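Local coordinates for putative uncharacterized protein (Chaetomium thermophilum, PDB 4X2H) that is of unknown function but carries an NTF2-like domain and probably works, as nuclear transport relatives do, in a complex with another protein, at residues E13-Q18 and A176-R181; G28-N33 and A39-A44; A44-N49 and A54-W59; I80-V85 and T140-I145. All coordinates share one frame; numbering follows the deposited sequence.

Contact 1 (E13-Q18 and A176-R181); sequences EWYYRQ and ASHKYR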
loop_
_atom_site.group_PDB
_atom_site.type_symbol
_atom_site.label_atom_id
_atom_site.label_comp_id
_atom_site.label_asym_id
_atom_site.label_seq_id
_atom_site.Cartn_x
_atom_site.Cartn_y
_atom_site.Cartn_z
ATOM N N GLU B 13 -8.546 -7.234 -9.523
ATOM C CA GLU B 13 -9.097 -7.604 -10.816
ATOM C C GLU B 13 -10.396 -6.843 -11.056
ATOM O O GLU B 13 -10.632 -6.342 -12.148
ATOM C CB GLU B 13 -9.329 -9.116 -10.893
ATOM C CG GLU B 13 -9.644 -9.630 -12.291
ATOM C CD GLU B 13 -9.748 -11.145 -12.347
ATOM O OE1 GLU B 13 -9.115 -11.819 -11.507
ATOM O OE2 GLU B 13 -10.462 -11.663 -13.232
ATOM N N TRP B 14 -11.221 -6.733 -10.021
ATOM C CA TRP B 14 -12.500 -6.042 -10.144
ATOM C C TRP B 14 -12.320 -4.543 -10.365
ATOM O O TRP B 14 -12.875 -3.973 -11.299
ATOM C CB TRP B 14 -13.367 -6.263 -8.900
ATOM C CG TRP B 14 -14.596 -5.402 -8.922
ATOM C CD1 TRP B 14 -15.742 -5.636 -9.619
ATOM C CD2 TRP B 14 -14.794 -4.161 -8.231
ATOM N NE1 TRP B 14 -16.640 -4.619 -9.412
ATOM C CE2 TRP B 14 -16.083 -3.701 -8.562
ATOM C CE3 TRP B 14 -14.003 -3.391 -7.374
ATOM C CZ2 TRP B 14 -16.601 -2.511 -8.065
ATOM C CZ3 TRP B 14 -14.520 -2.205 -6.877
ATOM C CH2 TRP B 14 -15.805 -1.776 -7.227
ATOM N N TYR B 15 -11.543 -3.918 -9.488
ATOM C CA TYR B 15 -11.405 -2.467 -9.446
ATOM C C TYR B 15 -10.889 -1.882 -10.767
ATOM O O TYR B 15 -11.489 -0.972 -11.340
ATOM C CB TYR B 15 -10.473 -2.083 -8.290
ATOM C CG TYR B 15 -10.260 -0.599 -8.133
ATOM C CD1 TYR B 15 -11.105 0.166 -7.340
ATOM C CD2 TYR B 15 -9.212 0.041 -8.777
ATOM C CE1 TYR B 15 -10.913 1.530 -7.201
ATOM C CE2 TYR B 15 -9.010 1.396 -8.639
ATOM C CZ TYR B 15 -9.864 2.138 -7.855
ATOM O OH TYR B 15 -9.657 3.492 -7.722
ATOM N N TYR B 16 -9.784 -2.411 -11.264
ATOM C CA TYR B 16 -9.196 -1.859 -12.477
ATOM C C TYR B 16 -9.956 -2.296 -13.730
ATOM O O TYR B 16 -9.880 -1.636 -14.762
ATOM C CB TYR B 16 -7.714 -2.231 -12.535
ATOM C CG TYR B 16 -6.953 -1.575 -11.397
ATOM C CD1 TYR B 16 -6.569 -0.243 -11.469
ATOM C CD2 TYR B 16 -6.666 -2.274 -10.233
ATOM C CE1 TYR B 16 -5.897 0.366 -10.421
ATOM C CE2 TYR B 16 -6.004 -1.676 -9.184
ATOM C CZ TYR B 16 -5.619 -0.359 -9.280
ATOM O OH TYR B 16 -4.960 0.229 -8.222
ATOM N N ARG B 17 -10.727 -3.378 -13.639
ATOM C CA ARG B 17 -11.600 -3.757 -14.747
ATOM C C ARG B 17 -12.725 -2.729 -14.897
ATOM O O ARG B 17 -13.091 -2.366 -16.014
ATOM C CB ARG B 17 -12.183 -5.159 -14.540
ATOM C CG ARG B 17 -12.936 -5.708 -15.750
ATOM C CD ARG B 17 -13.866 -6.855 -15.373
ATOM N NE ARG B 17 -13.295 -7.714 -14.335
ATOM C CZ ARG B 17 -13.937 -8.128 -13.242
ATOM N NH1 ARG B 17 -15.198 -7.778 -13.013
ATOM N NH2 ARG B 17 -13.313 -8.904 -12.367
ATOM N N GLN B 18 -13.274 -2.262 -13.778
ATOM C CA GLN B 18 -14.333 -1.252 -13.827
ATOM C C GLN B 18 -13.817 0.017 -14.502
ATOM O O GLN B 18 -14.455 0.558 -15.404
ATOM C CB GLN B 18 -14.856 -0.909 -12.424
ATOM C CG GLN B 18 -15.413 -2.078 -11.612
ATOM C CD GLN B 18 -16.189 -3.080 -12.450
ATOM O OE1 GLN B 18 -15.727 -4.198 -12.697
ATOM N NE2 GLN B 18 -17.372 -2.685 -12.890
ATOM N N ALA B 176 -11.810 1.423 2.725
ATOM C CA ALA B 176 -11.952 2.383 3.820
ATOM C C ALA B 176 -11.039 3.584 3.615
ATOM O O ALA B 176 -11.370 4.701 4.013
ATOM C CB ALA B 176 -11.646 1.718 5.141
ATOM N N SER B 177 -9.878 3.333 3.017
ATOM C CA SER B 177 -8.927 4.386 2.655
ATOM C C SER B 177 -8.335 4.082 1.293
ATOM O O SER B 177 -8.184 2.917 0.921
ATOM C CB SER B 177 -7.798 4.515 3.685
ATOM O OG SER B 177 -8.269 4.987 4.931
ATOM N N HIS B 178 -7.983 5.137 0.568
ATOM C CA HIS B 178 -7.450 5.013 -0.773
ATOM C C HIS B 178 -6.564 6.209 -1.064
ATOM O O HIS B 178 -7.004 7.345 -0.917
ATOM C CB HIS B 178 -8.586 4.927 -1.794
ATOM C CG HIS B 178 -8.132 4.926 -3.221
ATOM N ND1 HIS B 178 -8.960 5.290 -4.258
ATOM C CD2 HIS B 178 -6.945 4.600 -3.784
ATOM C CE1 HIS B 178 -8.304 5.190 -5.401
ATOM N NE2 HIS B 178 -7.078 4.776 -5.141
ATOM N N LYS B 179 -5.317 5.945 -1.442
ATOM C CA LYS B 179 -4.433 6.982 -1.955
ATOM C C LYS B 179 -3.951 6.603 -3.341
ATOM O O LYS B 179 -3.417 5.514 -3.553
ATOM C CB LYS B 179 -3.226 7.208 -1.050
ATOM C CG LYS B 179 -3.560 7.508 0.387
ATOM C CD LYS B 179 -2.285 7.666 1.194
ATOM C CE LYS B 179 -2.568 8.044 2.632
ATOM N NZ LYS B 179 -3.377 9.289 2.724
ATOM N N TYR B 180 -4.133 7.530 -4.271
ATOM C CA TYR B 180 -3.723 7.347 -5.652
ATOM C C TYR B 180 -2.607 8.313 -5.989
ATOM O O TYR B 180 -2.677 9.492 -5.644
ATOM C CB TYR B 180 -4.915 7.561 -6.579
ATOM C CG TYR B 180 -4.596 7.562 -8.054
ATOM C CD1 TYR B 180 -4.198 8.726 -8.695
ATOM C CD2 TYR B 180 -4.725 6.409 -8.809
ATOM C CE1 TYR B 180 -3.927 8.736 -10.047
ATOM C CE2 TYR B 180 -4.458 6.407 -10.163
ATOM C CZ TYR B 180 -4.058 7.569 -10.776
ATOM O OH TYR B 180 -3.796 7.561 -12.126
ATOM N N ARG B 181 -1.579 7.795 -6.654
ATOM C CA ARG B 181 -0.498 8.614 -7.183
ATOM C C ARG B 181 -0.145 8.159 -8.585
ATOM O O ARG B 181 0.001 6.966 -8.843
ATOM C CB ARG B 181 0.739 8.544 -6.289
ATOM C CG ARG B 181 0.685 9.465 -5.085
ATOM C CD ARG B 181 0.914 10.919 -5.506
ATOM N NE ARG B 181 0.753 11.848 -4.394
ATOM C CZ ARG B 181 0.737 13.170 -4.527
ATOM N NH1 ARG B 181 0.868 13.722 -5.729
ATOM N NH2 ARG B 181 0.590 13.942 -3.460
#

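Contact 2 (G28-N33 and A39-A44); sequences GYVNNN and AGHPPA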
loop_
_atom_site.group_PDB
_atom_site.type_symbol
_atom_site.label_atom_id
_atom_site.label_comp_id
_atom_site.label_asym_id
_atom_site.label_seq_id
_atom_site.Cartn_x
_atom_site.Cartn_y
_atom_site.Cartn_z
ATOM N N GLY B 28 -17.433 -0.053 -4.414
ATOM C CA GLY B 28 -16.353 -0.756 -3.740
ATOM C C GLY B 28 -15.869 -0.070 -2.471
ATOM O O GLY B 28 -14.953 -0.560 -1.812
ATOM N N TYR B 29 -16.482 1.062 -2.131
ATOM C CA TYR B 29 -16.095 1.839 -0.948
ATOM C C TYR B 29 -17.078 1.649 0.203
ATOM O O TYR B 29 -18.220 1.242 -0.012
ATOM C CB TYR B 29 -15.997 3.319 -1.300
ATOM C CG TYR B 29 -14.863 3.639 -2.242
ATOM C CD1 TYR B 29 -14.963 3.353 -3.598
ATOM C CD2 TYR B 29 -13.690 4.217 -1.779
ATOM C CE1 TYR B 29 -13.938 3.640 -4.463
ATOM C CE2 TYR B 29 -12.650 4.510 -2.648
ATOM C CZ TYR B 29 -12.783 4.211 -3.985
ATOM O OH TYR B 29 -11.764 4.494 -4.856
ATOM N N VAL B 30 -16.642 1.960 1.423
ATOM C CA VAL B 30 -17.481 1.755 2.601
ATOM C C VAL B 30 -18.691 2.687 2.636
ATOM O O VAL B 30 -19.695 2.361 3.264
ATOM C CB VAL B 30 -16.688 1.949 3.918
ATOM C CG1 VAL B 30 -15.640 0.848 4.085
ATOM C CG2 VAL B 30 -16.076 3.355 3.990
ATOM N N ASN B 31 -18.600 3.829 1.961
ATOM C CA ASN B 31 -19.632 4.865 2.063
ATOM C C ASN B 31 -21.044 4.362 1.782
ATOM O O ASN B 31 -21.985 4.719 2.489
ATOM C CB ASN B 31 -19.330 6.023 1.108
ATOM C CG ASN B 31 -18.010 6.689 1.401
ATOM O OD1 ASN B 31 -16.999 6.018 1.613
ATOM N ND2 ASN B 31 -18.009 8.020 1.426
ATOM N N ASN B 32 -21.186 3.536 0.752
ATOM C CA ASN B 32 -22.502 3.072 0.321
ATOM C C ASN B 32 -22.803 1.658 0.813
ATOM O O ASN B 32 -23.498 0.891 0.145
ATOM C CB ASN B 32 -22.606 3.138 -1.203
ATOM C CG ASN B 32 -22.410 4.546 -1.735
ATOM O OD1 ASN B 32 -22.767 5.526 -1.078
ATOM N ND2 ASN B 32 -21.832 4.655 -2.926
ATOM N N ASN B 33 -22.276 1.327 1.988
ATOM C CA ASN B 33 -22.530 0.035 2.612
ATOM C C ASN B 33 -23.541 0.181 3.745
ATOM O O ASN B 33 -23.431 1.087 4.574
ATOM C CB ASN B 33 -21.227 -0.577 3.133
ATOM C CG ASN B 33 -21.441 -1.924 3.794
ATOM O OD1 ASN B 33 -21.501 -2.028 5.019
ATOM N ND2 ASN B 33 -21.570 -2.963 2.981
ATOM N N ALA B 39 -23.568 1.772 11.324
ATOM C CA ALA B 39 -22.584 1.794 12.397
ATOM C C ALA B 39 -21.890 3.149 12.512
ATOM O O ALA B 39 -21.179 3.401 13.483
ATOM C CB ALA B 39 -21.554 0.696 12.179
ATOM N N GLY B 40 -22.097 4.013 11.524
ATOM C CA GLY B 40 -21.515 5.345 11.537
ATOM C C GLY B 40 -20.052 5.362 11.140
ATOM O O GLY B 40 -19.275 6.164 11.648
ATOM N N HIS B 41 -19.670 4.472 10.232
ATOM C CA HIS B 41 -18.307 4.469 9.719
ATOM C C HIS B 41 -18.025 5.823 9.078
ATOM O O HIS B 41 -18.891 6.378 8.402
ATOM C CB HIS B 41 -18.100 3.343 8.704
ATOM C CG HIS B 41 -16.659 3.024 8.441
ATOM N ND1 HIS B 41 -15.839 3.840 7.696
ATOM C CD2 HIS B 41 -15.895 1.975 8.830
ATOM C CE1 HIS B 41 -14.629 3.310 7.637
ATOM N NE2 HIS B 41 -14.638 2.177 8.316
ATOM N N PRO B 42 -16.828 6.377 9.303
ATOM C CA PRO B 42 -16.544 7.638 8.615
ATOM C C PRO B 42 -16.494 7.436 7.103
ATOM O O PRO B 42 -16.323 6.305 6.654
ATOM C CB PRO B 42 -15.176 8.050 9.171
ATOM C CG PRO B 42 -14.578 6.799 9.712
ATOM C CD PRO B 42 -15.724 5.964 10.185
ATOM N N PRO B 43 -16.661 8.516 6.329
ATOM C CA PRO B 43 -16.528 8.401 4.874
ATOM C C PRO B 43 -15.171 7.826 4.509
ATOM O O PRO B 43 -14.219 8.015 5.268
ATOM C CB PRO B 43 -16.674 9.845 4.385
ATOM C CG PRO B 43 -17.344 10.573 5.503
ATOM C CD PRO B 43 -16.903 9.904 6.755
ATOM N N ALA B 44 -15.079 7.124 3.384
ATOM C CA ALA B 44 -13.792 6.609 2.947
ATOM C C ALA B 44 -12.846 7.791 2.816
ATOM O O ALA B 44 -13.257 8.863 2.373
ATOM C CB ALA B 44 -13.921 5.857 1.630
HETATM O O HOH W 1 -15.501 9.492 1.038
#

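Contact 3 (A44-N49 and A54-W59); sequences ADITIN and ATPEEW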
loop_
_atom_site.group_PDB
_atom_site.type_symbol
_atom_site.label_atom_id
_atom_site.label_comp_id
_atom_site.label_asym_id
_atom_site.label_seq_id
_atom_site.Cartn_x
_atom_site.Cartn_y
_atom_site.Cartn_z
ATOM N N ALA B 44 -15.079 7.124 3.384
ATOM C CA ALA B 44 -13.792 6.609 2.947
ATOM C C ALA B 44 -12.846 7.791 2.816
ATOM O O ALA B 44 -13.257 8.863 2.373
ATOM C CB ALA B 44 -13.921 5.857 1.630
ATOM N N ASP B 45 -11.601 7.612 3.249
ATOM C CA ASP B 45 -10.597 8.659 3.141
ATOM C C ASP B 45 -9.871 8.502 1.810
ATOM O O ASP B 45 -9.107 7.561 1.626
ATOM C CB ASP B 45 -9.610 8.599 4.304
ATOM C CG ASP B 45 -8.703 9.808 4.354
ATOM O OD1 ASP B 45 -7.850 9.947 3.450
ATOM O OD2 ASP B 45 -8.844 10.621 5.294
ATOM N N ILE B 46 -10.122 9.434 0.896
ATOM C CA ILE B 46 -9.630 9.338 -0.477
ATOM C C ILE B 46 -8.725 10.518 -0.817
ATOM O O ILE B 46 -9.124 11.675 -0.688
ATOM C CB ILE B 46 -10.791 9.294 -1.490
ATOM C CG1 ILE B 46 -11.756 8.151 -1.149
ATOM C CG2 ILE B 46 -10.263 9.120 -2.906
ATOM C CD1 ILE B 46 -13.046 8.181 -1.946
ATOM N N THR B 47 -7.509 10.209 -1.257
ATOM C CA THR B 47 -6.562 11.223 -1.718
ATOM C C THR B 47 -6.135 10.860 -3.130
ATOM O O THR B 47 -5.626 9.770 -3.362
ATOM C CB THR B 47 -5.326 11.318 -0.803
ATOM O OG1 THR B 47 -5.746 11.347 0.568
ATOM C CG2 THR B 47 -4.522 12.574 -1.114
ATOM N N ILE B 48 -6.354 11.775 -4.071
ATOM C CA ILE B 48 -6.037 11.539 -5.475
ATOM C C ILE B 48 -4.968 12.529 -5.920
ATOM O O ILE B 48 -5.248 13.718 -6.082
ATOM C CB ILE B 48 -7.285 11.683 -6.375
ATOM C CG1 ILE B 48 -8.414 10.758 -5.900
ATOM C CG2 ILE B 48 -6.935 11.409 -7.835
ATOM C CD1 ILE B 48 -8.063 9.273 -5.892
ATOM N N ASN B 49 -3.749 12.030 -6.113
ATOM C CA ASN B 49 -2.607 12.870 -6.463
ATOM C C ASN B 49 -2.494 14.046 -5.497
ATOM O O ASN B 49 -2.182 15.163 -5.898
ATOM C CB ASN B 49 -2.717 13.367 -7.906
ATOM C CG ASN B 49 -2.096 12.413 -8.908
ATOM O OD1 ASN B 49 -1.397 11.471 -8.541
ATOM N ND2 ASN B 49 -2.326 12.668 -10.183
ATOM N N ALA B 54 -13.915 14.136 -1.441
ATOM C CA ALA B 54 -14.900 13.957 -0.382
ATOM C C ALA B 54 -15.639 12.631 -0.481
ATOM O O ALA B 54 -15.954 12.024 0.543
ATOM C CB ALA B 54 -15.897 15.106 -0.398
ATOM N N THR B 55 -15.921 12.187 -1.702
ATOM C CA THR B 55 -16.723 10.980 -1.905
ATOM C C THR B 55 -16.223 10.118 -3.064
ATOM O O THR B 55 -15.585 10.623 -3.989
ATOM C CB THR B 55 -18.198 11.331 -2.181
ATOM O OG1 THR B 55 -18.288 12.092 -3.393
ATOM C CG2 THR B 55 -18.791 12.127 -1.029
ATOM N N PRO B 56 -16.526 8.807 -3.022
ATOM C CA PRO B 56 -16.231 7.888 -4.128
ATOM C C PRO B 56 -16.907 8.315 -5.423
ATOM O O PRO B 56 -16.376 8.080 -6.512
ATOM C CB PRO B 56 -16.804 6.548 -3.639
ATOM C CG PRO B 56 -16.877 6.663 -2.181
ATOM C CD PRO B 56 -17.126 8.103 -1.875
ATOM N N GLU B 57 -18.079 8.931 -5.300
ATOM C CA GLU B 57 -18.818 9.412 -6.464
ATOM C C GLU B 57 -18.034 10.485 -7.211
ATOM O O GLU B 57 -18.020 10.511 -8.444
ATOM C CB GLU B 57 -20.184 9.967 -6.047
ATOM C CG GLU B 57 -21.234 8.897 -5.743
ATOM C CD GLU B 57 -21.019 8.196 -4.411
ATOM O OE1 GLU B 57 -21.671 7.153 -4.188
ATOM O OE2 GLU B 57 -20.214 8.680 -3.584
ATOM N N GLU B 58 -17.382 11.372 -6.465
ATOM C CA GLU B 58 -16.585 12.425 -7.084
ATOM C C GLU B 58 -15.368 11.825 -7.781
ATOM O O GLU B 58 -14.991 12.253 -8.873
ATOM C CB GLU B 58 -16.147 13.465 -6.049
ATOM C CG GLU B 58 -15.348 14.611 -6.655
ATOM C CD GLU B 58 -15.009 15.700 -5.655
ATOM O OE1 GLU B 58 -14.182 16.574 -5.996
ATOM O OE2 GLU B 58 -15.566 15.689 -4.535
ATOM N N TRP B 59 -14.759 10.827 -7.150
ATOM C CA TRP B 59 -13.637 10.110 -7.745
ATOM C C TRP B 59 -14.049 9.470 -9.071
ATOM O O TRP B 59 -13.304 9.533 -10.045
ATOM C CB TRP B 59 -13.111 9.067 -6.753
ATOM C CG TRP B 59 -12.119 8.063 -7.286
ATOM C CD1 TRP B 59 -12.139 6.714 -7.070
ATOM C CD2 TRP B 59 -10.961 8.318 -8.096
ATOM N NE1 TRP B 59 -11.075 6.115 -7.692
ATOM C CE2 TRP B 59 -10.333 7.077 -8.328
ATOM C CE3 TRP B 59 -10.394 9.473 -8.644
ATOM C CZ2 TRP B 59 -9.175 6.957 -9.089
ATOM C CZ3 TRP B 59 -9.245 9.350 -9.407
ATOM C CH2 TRP B 59 -8.644 8.104 -9.614
HETATM O O HOH W 1 -15.501 9.492 1.038
#

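Contact 4 (I80-V85 and T140-I145); sequences IGRKPV and TDDYVI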
loop_
_atom_site.group_PDB
_atom_site.type_symbol
_atom_site.label_atom_id
_atom_site.label_comp_id
_atom_site.label_asym_id
_atom_site.label_seq_id
_atom_site.Cartn_x
_atom_site.Cartn_y
_atom_site.Cartn_z
ATOM N N ILE B 80 -8.438 7.691 -34.668
ATOM C CA ILE B 80 -9.337 6.558 -34.470
ATOM C C ILE B 80 -8.551 5.328 -34.029
ATOM O O ILE B 80 -7.387 5.164 -34.393
ATOM C CB ILE B 80 -10.129 6.229 -35.752
ATOM C CG1 ILE B 80 -9.170 5.992 -36.923
ATOM C CG2 ILE B 80 -11.114 7.348 -36.056
ATOM C CD1 ILE B 80 -9.848 5.592 -38.211
ATOM N N GLY B 81 -9.191 4.482 -33.228
ATOM C CA GLY B 81 -8.587 3.239 -32.781
ATOM C C GLY B 81 -7.785 3.364 -31.498
ATOM O O GLY B 81 -7.101 2.417 -31.103
ATOM N N ARG B 82 -7.855 4.527 -30.853
ATOM C CA ARG B 82 -7.138 4.751 -29.601
ATOM C C ARG B 82 -8.092 4.751 -28.419
ATOM O O ARG B 82 -9.187 5.309 -28.482
ATOM C CB ARG B 82 -6.369 6.073 -29.633
ATOM C CG ARG B 82 -5.378 6.186 -30.773
ATOM C CD ARG B 82 -4.407 5.016 -30.803
ATOM N NE ARG B 82 -3.396 5.199 -31.842
ATOM C CZ ARG B 82 -2.213 5.773 -31.653
ATOM N NH1 ARG B 82 -1.861 6.228 -30.455
ATOM N NH2 ARG B 82 -1.372 5.895 -32.672
ATOM N N LYS B 83 -7.658 4.106 -27.345
ATOM C CA LYS B 83 -8.381 4.117 -26.080
ATOM C C LYS B 83 -7.873 5.298 -25.258
ATOM O O LYS B 83 -6.663 5.431 -25.073
ATOM C CB LYS B 83 -8.170 2.801 -25.342
ATOM C CG LYS B 83 -8.976 2.645 -24.062
ATOM C CD LYS B 83 -8.868 1.217 -23.546
ATOM C CE LYS B 83 -9.444 1.071 -22.146
ATOM N NZ LYS B 83 -10.813 1.632 -22.033
ATOM N N PRO B 84 -8.785 6.165 -24.772
ATOM C CA PRO B 84 -8.341 7.348 -24.028
ATOM C C PRO B 84 -7.432 7.041 -22.838
ATOM O O PRO B 84 -6.359 7.633 -22.743
ATOM C CB PRO B 84 -9.657 7.971 -23.564
ATOM C CG PRO B 84 -10.616 7.615 -24.635
ATOM C CD PRO B 84 -10.234 6.216 -25.042
ATOM N N VAL B 85 -7.851 6.138 -21.956
ATOM C CA VAL B 85 -7.081 5.816 -20.751
ATOM C C VAL B 85 -7.118 4.323 -20.472
ATOM O O VAL B 85 -8.177 3.711 -20.530
ATOM C CB VAL B 85 -7.619 6.559 -19.505
ATOM C CG1 VAL B 85 -6.759 6.255 -18.284
ATOM C CG2 VAL B 85 -7.681 8.060 -19.748
ATOM N N THR B 140 1.483 -1.156 -25.675
ATOM C CA THR B 140 2.239 -0.485 -24.624
ATOM C C THR B 140 3.299 0.454 -25.200
ATOM O O THR B 140 4.135 0.963 -24.455
ATOM C CB THR B 140 2.940 -1.498 -23.694
ATOM O OG1 THR B 140 3.810 -2.340 -24.460
ATOM C CG2 THR B 140 1.920 -2.359 -22.955
ATOM N N ASP B 141 3.269 0.688 -26.513
ATOM C CA ASP B 141 4.317 1.491 -27.150
ATOM C C ASP B 141 3.838 2.669 -28.007
ATOM O O ASP B 141 4.647 3.531 -28.346
ATOM C CB ASP B 141 5.212 0.585 -28.007
ATOM C CG ASP B 141 4.423 -0.368 -28.879
ATOM O OD1 ASP B 141 3.408 0.057 -29.468
ATOM O OD2 ASP B 141 4.823 -1.548 -28.977
ATOM N N ASP B 142 2.551 2.726 -28.354
ATOM C CA ASP B 142 2.063 3.806 -29.221
ATOM C C ASP B 142 1.244 4.855 -28.463
ATOM O O ASP B 142 0.490 5.619 -29.061
ATOM C CB ASP B 142 1.253 3.221 -30.392
ATOM C CG ASP B 142 -0.138 2.748 -29.994
ATOM O OD1 ASP B 142 -0.431 2.609 -28.787
ATOM O OD2 ASP B 142 -0.945 2.503 -30.916
ATOM N N TYR B 143 1.415 4.904 -27.146
ATOM C CA TYR B 143 0.743 5.894 -26.310
ATOM C C TYR B 143 1.183 7.327 -26.596
ATOM O O TYR B 143 2.230 7.563 -27.198
ATOM C CB TYR B 143 0.997 5.592 -24.838
ATOM C CG TYR B 143 2.464 5.553 -24.471
ATOM C CD1 TYR B 143 3.155 6.716 -24.152
ATOM C CD2 TYR B 143 3.157 4.351 -24.441
ATOM C CE1 TYR B 143 4.497 6.683 -23.812
ATOM C CE2 TYR B 143 4.497 4.306 -24.104
ATOM C CZ TYR B 143 5.161 5.474 -23.792
ATOM O OH TYR B 143 6.491 5.432 -23.450
ATOM N N VAL B 144 0.371 8.277 -26.140
ATOM C CA VAL B 144 0.708 9.694 -26.167
ATOM C C VAL B 144 1.420 10.063 -24.868
ATOM O O VAL B 144 2.481 10.683 -24.878
ATOM C CB VAL B 144 -0.553 10.562 -26.343
ATOM C CG1 VAL B 144 -0.198 12.046 -26.327
ATOM C CG2 VAL B 144 -1.272 10.187 -27.632
ATOM N N ILE B 145 0.814 9.670 -23.750
ATOM C CA ILE B 145 1.417 9.824 -22.431
ATOM C C ILE B 145 1.411 8.484 -21.709
ATOM O O ILE B 145 0.454 7.721 -21.813
ATOM C CB ILE B 145 0.667 10.864 -21.559
ATOM C CG1 ILE B 145 0.658 12.240 -22.230
ATOM C CG2 ILE B 145 1.280 10.949 -20.158
ATOM C CD1 ILE B 145 2.031 12.853 -22.425
#

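Contact 1 (E13-Q18 and A176-R181)
Tyr15 and His178 meet where helix 3-20 lies against the curved sheet of the NTF2-like fold, and they carry nearly all of the contact between 13-18 and 176-181. The tight part is small. The tyrosine turns an edge toward the imidazole face in an offset edge-to-face pair, with planes at 85° and centroids 6.0 Å apart. Tyr15 OH presses on His178 CE1 at 3.2 Å, a carbon flanked by two nitrogens and therefore probably polarised enough to tolerate an oxygen so near. Tyr15 reaches across because its CG stands anti to the backbone N (chi1 -179°), which throws the ring off the helix toward the strand. Aromatic residues with polar ends suit this buried place: Tyr15 OH is hydrogen-bonded to Trp59 NE1, while His178 NE2 and ND1 are hydrogen-bonded to Asp151 and Tyr29. The other side of the helix is loose by comparison. There the exposed Glu13 and Arg17 face solvent, and the Arg17 guanidinium lies flat with Trp14 CA 3.7 Å above its plane. Nearer the sheet, Tyr16 hydrogen-bonds Asp151 through its hydroxyl, and Tyr15 CD2 sits over the centre of the Tyr16 ring, 3.5 Å above its plane.

Contact 2 (G28-N33 and A39-A44)
Ala44, Val30 and Asn31 bury the most surface here. Asn31 keeps CG beside its own backbone N (chi1 -60°), which brings its amide to Ala44. Ala44 N donates to Asn31 OD1 at 2.8 Å (N-H...O 156°), tilted from the carbonyl plane. Asn31 ND2 donates to a water 2.9 Å away that donates to Ala44 O, so Asn31 holds Ala44 N directly and Ala44 O through the water. An alanine in place of Asn31 would probably leave Ala44 N without its acceptor and the water less firmly placed. The small methyl of Ala44 touches Asn31 OD1 at 3.1 Å and, at about a right angle to it, CD2 on the Tyr29 ring edge at 3.8 Å. Val30 CG2 touches His41 ND1 at 3.7 Å, while Val30 CB lies over one face of the imidazole. His41 ND1 donates almost straight (169°) to Pro42 O at 2.7 Å, fixing the ring's rotation. The loops flank helix 34-39 of the NTF2-like domain, which Asn33 opens as N-cap and Gly40 closes in a Schellman motif.

Contact 3 (A44-N49 and A54-W59)
Ile48 CD1 lies over one face of the Trp59 indole, 3.6 Å from the centroid of the six-membered ring and 11° off its normal, a clear CH-pi contact. While CD1 covers the face of the benzo ring, Ile48 CG2 drops past its rim beside Trp59 CZ3, at 3.5 Å. NE1, at the indole's edge, is satisfied by Tyr15 OH; His178 makes an edge-to-face pair with the indole, and the Tyr180 ring meets it at about 50°. With chi1 at 169° the indole is carried away from the Trp59 backbone N and out toward Ile48. A leucine in its place would probably open a gap beside Ile48 and leave Tyr15 OH without the indole N-H. The architecture is a beta hairpin, strands 45-48 and 51-53, followed by helix 56-66 lying against it within the NTF2-like fold. Where that helix begins, Ile46 CD1 rests on Pro56, 3.7 Å from its N and 4.1 Å from its CD. Proline suits this first turn, since it has no N-H to leave without a partner. Thr55 is the N-cap: its OG1 accepts from Glu58 N at 3.3 Å. Beyond the apolar patch a single water joins the loops, donating to Ala44 O at 2.7 Å and to Ala54 O at 2.6 Å.

Contact 4 (I80-V85 and T140-I145)
Arg82 and Asp142 pair their charges face to face instead of end-on: the guanidinium and carboxylate planes are only 15° apart, and Asp142 OD2 sits over the centre of the guanidinium, 3.6 Å above its plane. The salt bridge is accordingly long, with OD2 3.8 Å from Arg82 NE, and purely electrostatic because no N-H points at the oxygen. A weak hydrogen bond accompanies it, from Arg82 NH1 to the backbone O of Asp142 at 2.8 Å, bent to 117°. The two side chains come from opposite directions, Arg82 folding its chain at chi2 (-54°) to bring its flat end over the acid. In the sheet of the NTF2-like domain, strand 122-135 runs between strands 83-96 and 145-157, and this contact joins the residues that lead into those two flanking strands. A classic beta bulge marks the start of strand 145-157, where Val144 and Ile145 both face Phe133. Arginine suits a place with several acceptors, for its NH1 also bonds the carbonyl of Gly134 on the middle strand. Asp142 likewise has a second polar partner: its OD2, the oxygen stacked on the guanidinium, is hydrogen-bonded to Ser136 OG.

In the fold
Contacts 1 and 3 are buried and meet on one sheet, where strands 173-182 and 45-48 are neighbours; aromatic and aliphatic groups dominate there, and polar ends are paired within the core. Contact 2 is partly buried and mixes apolar packing with amide and water bonds to the backbone. It touches contact 1 through Tyr29 and His178, shares Ala44 and one water with contact 3, and adds a probable hydrogen bond from Asn32 to Glu57. Contact 4 stands apart at the surface, its centre about 35 Å from that of contact 2. It reaches the same sheet as contacts 1 and 3, but relies on charge where they rely on rings.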